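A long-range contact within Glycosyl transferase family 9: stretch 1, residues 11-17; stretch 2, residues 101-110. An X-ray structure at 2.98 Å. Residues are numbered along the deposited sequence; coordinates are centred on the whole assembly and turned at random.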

ATOM      1  N   ILE A  11      17.357  -2.188  17.161  1.00 57.20           N
ATOM      2  CA  ILE A  11      17.060  -1.112  16.230  1.00 57.08           C
ATOM      3  C   ILE A  11      15.593  -0.706  16.268  1.00 54.59           C
ATOM      4  O   ILE A  11      14.705  -1.554  16.339  1.00 60.61           O
ATOM      5  CB  ILE A  11      17.416  -1.539  14.803  1.00 57.70           C
ATOM      6  CG1 ILE A  11      18.832  -2.106  14.761  1.00 59.54           C
ATOM      7  CG2 ILE A  11      17.303  -0.379  13.854  1.00 59.15           C
ATOM      8  CD1 ILE A  11      19.112  -2.899  13.517  1.00 58.52           C
ATOM      9  N   VAL A  12      15.335   0.594  16.224  1.00 47.03           N
ATOM     10  CA  VAL A  12      13.965   1.066  16.092  1.00 50.17           C
ATOM     11  C   VAL A  12      13.711   1.772  14.749  1.00 55.38           C
ATOM     12  O   VAL A  12      14.519   2.574  14.279  1.00 56.09           O
ATOM     13  CB  VAL A  12      13.561   1.980  17.261  1.00 45.62           C
ATOM     14  CG1 VAL A  12      12.239   2.666  16.970  1.00 40.38           C
ATOM     15  CG2 VAL A  12      13.455   1.173  18.515  1.00 46.05           C
ATOM     16  N   VAL A  13      12.582   1.454  14.128  1.00 52.82           N
ATOM     17  CA  VAL A  13      12.181   2.129  12.908  1.00 50.51           C
ATOM     18  C   VAL A  13      10.922   2.931  13.197  1.00 53.06           C
ATOM     19  O   VAL A  13       9.960   2.418  13.752  1.00 57.78           O
ATOM     20  CB  VAL A  13      11.933   1.129  11.766  1.00 46.85           C
ATOM     21  CG1 VAL A  13      11.646   1.853  10.438  1.00 37.12           C
ATOM     22  CG2 VAL A  13      13.133   0.220  11.629  1.00 50.21           C
ATOM     23  N   THR A  14      10.947   4.202  12.834  1.00 47.91           N
ATOM     24  CA  THR A  14       9.829   5.072  13.092  1.00 48.13           C
ATOM     25  C   THR A  14       9.216   5.507  11.774  1.00 53.49           C
ATOM     26  O   THR A  14       9.853   6.211  10.990  1.00 54.76           O
ATOM     27  CB  THR A  14      10.287   6.302  13.844  1.00 48.69           C
ATOM     28  OG1 THR A  14      11.178   7.055  13.011  1.00 52.62           O
ATOM     29  CG2 THR A  14      11.024   5.878  15.071  1.00 50.34           C
ATOM     30  N   PHE A  15       7.983   5.064  11.540  1.00 52.73           N
ATOM     31  CA  PHE A  15       7.184   5.492  10.403  1.00 45.68           C
ATOM     32  C   PHE A  15       5.702   5.599  10.832  1.00 52.09           C
ATOM     33  O   PHE A  15       5.042   4.593  11.113  1.00 58.36           O
ATOM     34  CB  PHE A  15       7.369   4.510   9.253  1.00 45.54           C
ATOM     35  CG  PHE A  15       6.995   5.064   7.915  1.00 54.78           C
ATOM     36  CD1 PHE A  15       7.706   6.108   7.364  1.00 58.38           C
ATOM     37  CD2 PHE A  15       5.933   4.531   7.201  1.00 63.66           C
ATOM     38  CE1 PHE A  15       7.356   6.622   6.120  1.00 65.14           C
ATOM     39  CE2 PHE A  15       5.580   5.038   5.958  1.00 67.37           C
ATOM     40  CZ  PHE A  15       6.293   6.085   5.416  1.00 64.51           C
ATOM     41  N   LEU A  16       5.186   6.820  10.914  1.00 46.85           N
ATOM     42  CA  LEU A  16       3.797   7.008  11.294  1.00 52.34           C
ATOM     43  C   LEU A  16       2.942   7.548  10.151  1.00 57.29           C
ATOM     44  O   LEU A  16       2.108   8.426  10.364  1.00 64.96           O
ATOM     45  CB  LEU A  16       3.705   7.953  12.494  1.00 54.04           C
ATOM     46  CG  LEU A  16       4.452   7.462  13.725  1.00 53.68           C
ATOM     47  CD1 LEU A  16       4.127   8.310  14.946  1.00 51.41           C
ATOM     48  CD2 LEU A  16       4.093   6.012  13.971  1.00 53.86           C
HETATM   49  N   MSE A  17       3.137   7.028   8.947  1.00 54.84           N
HETATM   50  CA  MSE A  17       2.381   7.511   7.803  1.00 55.57           C
HETATM   51  C   MSE A  17       1.141   6.673   7.501  1.00 64.52           C
HETATM   52  O   MSE A  17       0.609   5.973   8.365  1.00 70.63           O
HETATM   53  CB  MSE A  17       3.264   7.631   6.566  1.00 51.70           C
HETATM   54  CG  MSE A  17       4.373   8.679   6.709  1.00 57.72           C
HETATM   55 SE   MSE A  17       5.407   9.071   5.071  0.41 39.03          SE
HETATM   56  CE  MSE A  17       4.058  10.160   4.157  1.00 33.56           C
ATOM     57  N   ARG A 101       6.732  15.788  14.076  1.00 48.83           N
ATOM     58  CA  ARG A 101       6.250  14.874  15.098  1.00 47.29           C
ATOM     59  C   ARG A 101       7.039  13.563  15.168  1.00 45.65           C
ATOM     60  O   ARG A 101       7.496  13.165  16.235  1.00 44.69           O
ATOM     61  CB  ARG A 101       4.759  14.626  14.942  1.00 48.27           C
ATOM     62  CG  ARG A 101       3.956  15.516  15.856  1.00 54.11           C
ATOM     63  CD  ARG A 101       2.517  15.653  15.416  1.00 59.58           C
ATOM     64  NE  ARG A 101       1.688  16.124  16.520  1.00 65.39           N
ATOM     65  CZ  ARG A 101       1.634  17.383  16.947  1.00 68.63           C
ATOM     66  NH1 ARG A 101       0.846  17.691  17.964  1.00 69.28           N
ATOM     67  NH2 ARG A 101       2.364  18.330  16.368  1.00 68.65           N
ATOM     68  N   THR A 102       7.216  12.887  14.042  1.00 42.23           N
ATOM     69  CA  THR A 102       7.963  11.644  14.090  1.00 41.10           C
ATOM     70  C   THR A 102       9.434  11.920  14.310  1.00 43.45           C
ATOM     71  O   THR A 102      10.137  11.142  14.952  1.00 47.42           O
ATOM     72  CB  THR A 102       7.796  10.817  12.834  1.00 42.42           C
ATOM     73  OG1 THR A 102       6.426  10.432  12.711  1.00 50.26           O
ATOM     74  CG2 THR A 102       8.642   9.569  12.934  1.00 38.70           C
ATOM     75  N   SER A 103       9.910  13.031  13.775  1.00 42.82           N
ATOM     76  CA  SER A 103      11.298  13.385  13.976  1.00 41.67           C
ATOM     77  C   SER A 103      11.487  13.568  15.469  1.00 46.65           C
ATOM     78  O   SER A 103      12.417  13.036  16.058  1.00 51.13           O
ATOM     79  CB  SER A 103      11.651  14.654  13.203  1.00 36.80           C
ATOM     80  OG  SER A 103      11.475  14.458  11.810  1.00 35.15           O
ATOM     81  N   TYR A 104      10.578  14.298  16.092  1.00 45.19           N
ATOM     82  CA  TYR A 104      10.611  14.423  17.530  1.00 51.28           C
ATOM     83  C   TYR A 104      10.766  13.060  18.193  1.00 55.99           C
ATOM     84  O   TYR A 104      11.674  12.837  18.990  1.00 56.60           O
ATOM     85  CB  TYR A 104       9.333  15.090  18.027  1.00 52.13           C
ATOM     86  CG  TYR A 104       9.217  15.092  19.524  1.00 45.28           C
ATOM     87  CD1 TYR A 104       9.815  16.085  20.279  1.00 47.38           C
ATOM     88  CD2 TYR A 104       8.524  14.088  20.180  1.00 44.64           C
ATOM     89  CE1 TYR A 104       9.710  16.088  21.649  1.00 55.01           C
ATOM     90  CE2 TYR A 104       8.417  14.078  21.549  1.00 50.41           C
ATOM     91  CZ  TYR A 104       9.011  15.078  22.282  1.00 52.90           C
ATOM     92  OH  TYR A 104       8.919  15.065  23.652  1.00 51.55           O
ATOM     93  N   LEU A 105       9.864  12.146  17.870  1.00 58.98           N
ATOM     94  CA  LEU A 105       9.891  10.825  18.477  1.00 57.62           C
ATOM     95  C   LEU A 105      11.281  10.176  18.395  1.00 54.94           C
ATOM     96  O   LEU A 105      11.838   9.777  19.416  1.00 54.25           O
ATOM     97  CB  LEU A 105       8.828   9.926  17.845  1.00 50.20           C
ATOM     98  CG  LEU A 105       8.894   8.482  18.322  1.00 47.63           C
ATOM     99  CD1 LEU A 105       8.900   8.445  19.838  1.00 45.91           C
ATOM    100  CD2 LEU A 105       7.732   7.688  17.767  1.00 49.95           C
ATOM    101  N   ALA A 106      11.828  10.079  17.184  1.00 52.09           N
ATOM    102  CA  ALA A 106      13.151   9.486  16.962  1.00 53.99           C
ATOM    103  C   ALA A 106      14.216  10.129  17.845  1.00 53.03           C
ATOM    104  O   ALA A 106      15.116   9.463  18.342  1.00 60.36           O
ATOM    105  CB  ALA A 106      13.553   9.607  15.490  1.00 58.14           C
ATOM    106  N   TRP A 107      14.116  11.440  18.018  1.00 45.69           N
ATOM    107  CA  TRP A 107      15.008  12.161  18.902  1.00 42.35           C
ATOM    108  C   TRP A 107      14.734  11.738  20.339  1.00 52.05           C
ATOM    109  O   TRP A 107      15.651  11.344  21.052  1.00 56.72           O
ATOM    110  CB  TRP A 107      14.800  13.669  18.742  1.00 39.64           C
ATOM    111  CG  TRP A 107      15.463  14.501  19.793  1.00 49.38           C
ATOM    112  CD1 TRP A 107      16.758  14.923  19.801  1.00 56.57           C
ATOM    113  CD2 TRP A 107      14.863  15.021  20.987  1.00 59.90           C
ATOM    114  NE1 TRP A 107      17.007  15.670  20.928  1.00 64.50           N
ATOM    115  CE2 TRP A 107      15.860  15.747  21.674  1.00 65.28           C
ATOM    116  CE3 TRP A 107      13.584  14.938  21.548  1.00 61.52           C
ATOM    117  CZ2 TRP A 107      15.619  16.388  22.893  1.00 63.15           C
ATOM    118  CZ3 TRP A 107      13.351  15.579  22.766  1.00 63.96           C
ATOM    119  CH2 TRP A 107      14.362  16.292  23.418  1.00 61.31           C
ATOM    120  N   LYS A 108      13.467  11.801  20.752  1.00 51.97           N
ATOM    121  CA  LYS A 108      13.094  11.508  22.125  1.00 56.65           C
ATOM    122  C   LYS A 108      13.559  10.133  22.599  1.00 66.79           C
ATOM    123  O   LYS A 108      13.885   9.954  23.774  1.00 78.70           O
ATOM    124  CB  LYS A 108      11.587  11.636  22.320  1.00 57.42           C
ATOM    125  CG  LYS A 108      11.141  11.506  23.783  1.00 56.41           C
ATOM    126  CD  LYS A 108      11.593  12.706  24.637  1.00 56.47           C
ATOM    127  CE  LYS A 108      11.834  12.298  26.090  1.00 57.03           C
ATOM    128  NZ  LYS A 108      10.871  11.230  26.544  1.00 56.98           N
ATOM    129  N   ILE A 109      13.583   9.160  21.701  1.00 59.47           N
ATOM    130  CA  ILE A 109      14.125   7.850  22.038  1.00 60.82           C
ATOM    131  C   ILE A 109      15.581   7.967  22.532  1.00 68.72           C
ATOM    132  O   ILE A 109      16.004   7.264  23.452  1.00 69.04           O
ATOM    133  CB  ILE A 109      14.014   6.910  20.835  1.00 58.23           C
ATOM    134  CG1 ILE A 109      12.533   6.707  20.489  1.00 60.29           C
ATOM    135  CG2 ILE A 109      14.698   5.589  21.114  1.00 56.74           C
ATOM    136  CD1 ILE A 109      12.271   6.264  19.059  1.00 57.80           C
ATOM    137  N   HIS A 110      16.336   8.873  21.920  1.00 71.16           N
ATOM    138  CA  HIS A 110      17.683   9.196  22.379  1.00 65.27           C
ATOM    139  C   HIS A 110      18.661   8.048  22.294  1.00 66.47           C
ATOM    140  O   HIS A 110      19.356   7.757  23.261  1.00 73.11           O
ATOM    141  CB  HIS A 110      17.648   9.714  23.811  1.00 63.89           C
ATOM    142  CG  HIS A 110      17.765  11.198  23.906  1.00 74.77           C
ATOM    143  ND1 HIS A 110      16.667  12.033  23.900  1.00 77.23           N
ATOM    144  CD2 HIS A 110      18.854  12.001  23.980  1.00 83.38           C
ATOM    145  CE1 HIS A 110      17.076  13.287  23.977  1.00 84.73           C
ATOM    146  NE2 HIS A 110      18.397  13.296  24.026  1.00 88.04           N
TER

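The helix of stretch 2 packs against strand 11-14 in a nearly antiparallel sense, with 166° between their N-to-C directions and axes 9.3 Å apart at closest approach. Arg 101, the first residue of the stretch, contributes little, the end of its side chain leading away from the strand. Thr 102 is the first residue to engage. Its CA-to-CB bond points toward stretch 1, and the side chain meets two residues: CG2 lies 3.6 Å from OG1 of Thr 14, and OG1 lies 3.7 Å from CB of Leu 16. Neither is a hydrogen bond, since each pairs an oxygen with a carbon; OG1 of Thr 14 is instead satisfied elsewhere in the structure.

The CA-to-CB bond of Ser 103 points away, and Tyr 104 is out of reach. The CA-to-CB bond of Leu 105 points toward stretch 1, which covers part of the residue, yet its CD2 stays 4.6 Å from both CG2 of Thr 14 and CD1 of Leu 16. One turn after Thr 102, Ala 106 sets its CB 4.3 Å from OG1 of Thr 14. Trp 107 and Lys 108 are out of reach. Ile 109 completes the contact, its CD1 standing 4.2 Å from both CG1 of Val 12 and CG2 of Thr 14. His 110, with positive phi, leaves the helical conformation. With no hydrogen bonds across the stretches, the contact rests on side-chain packing.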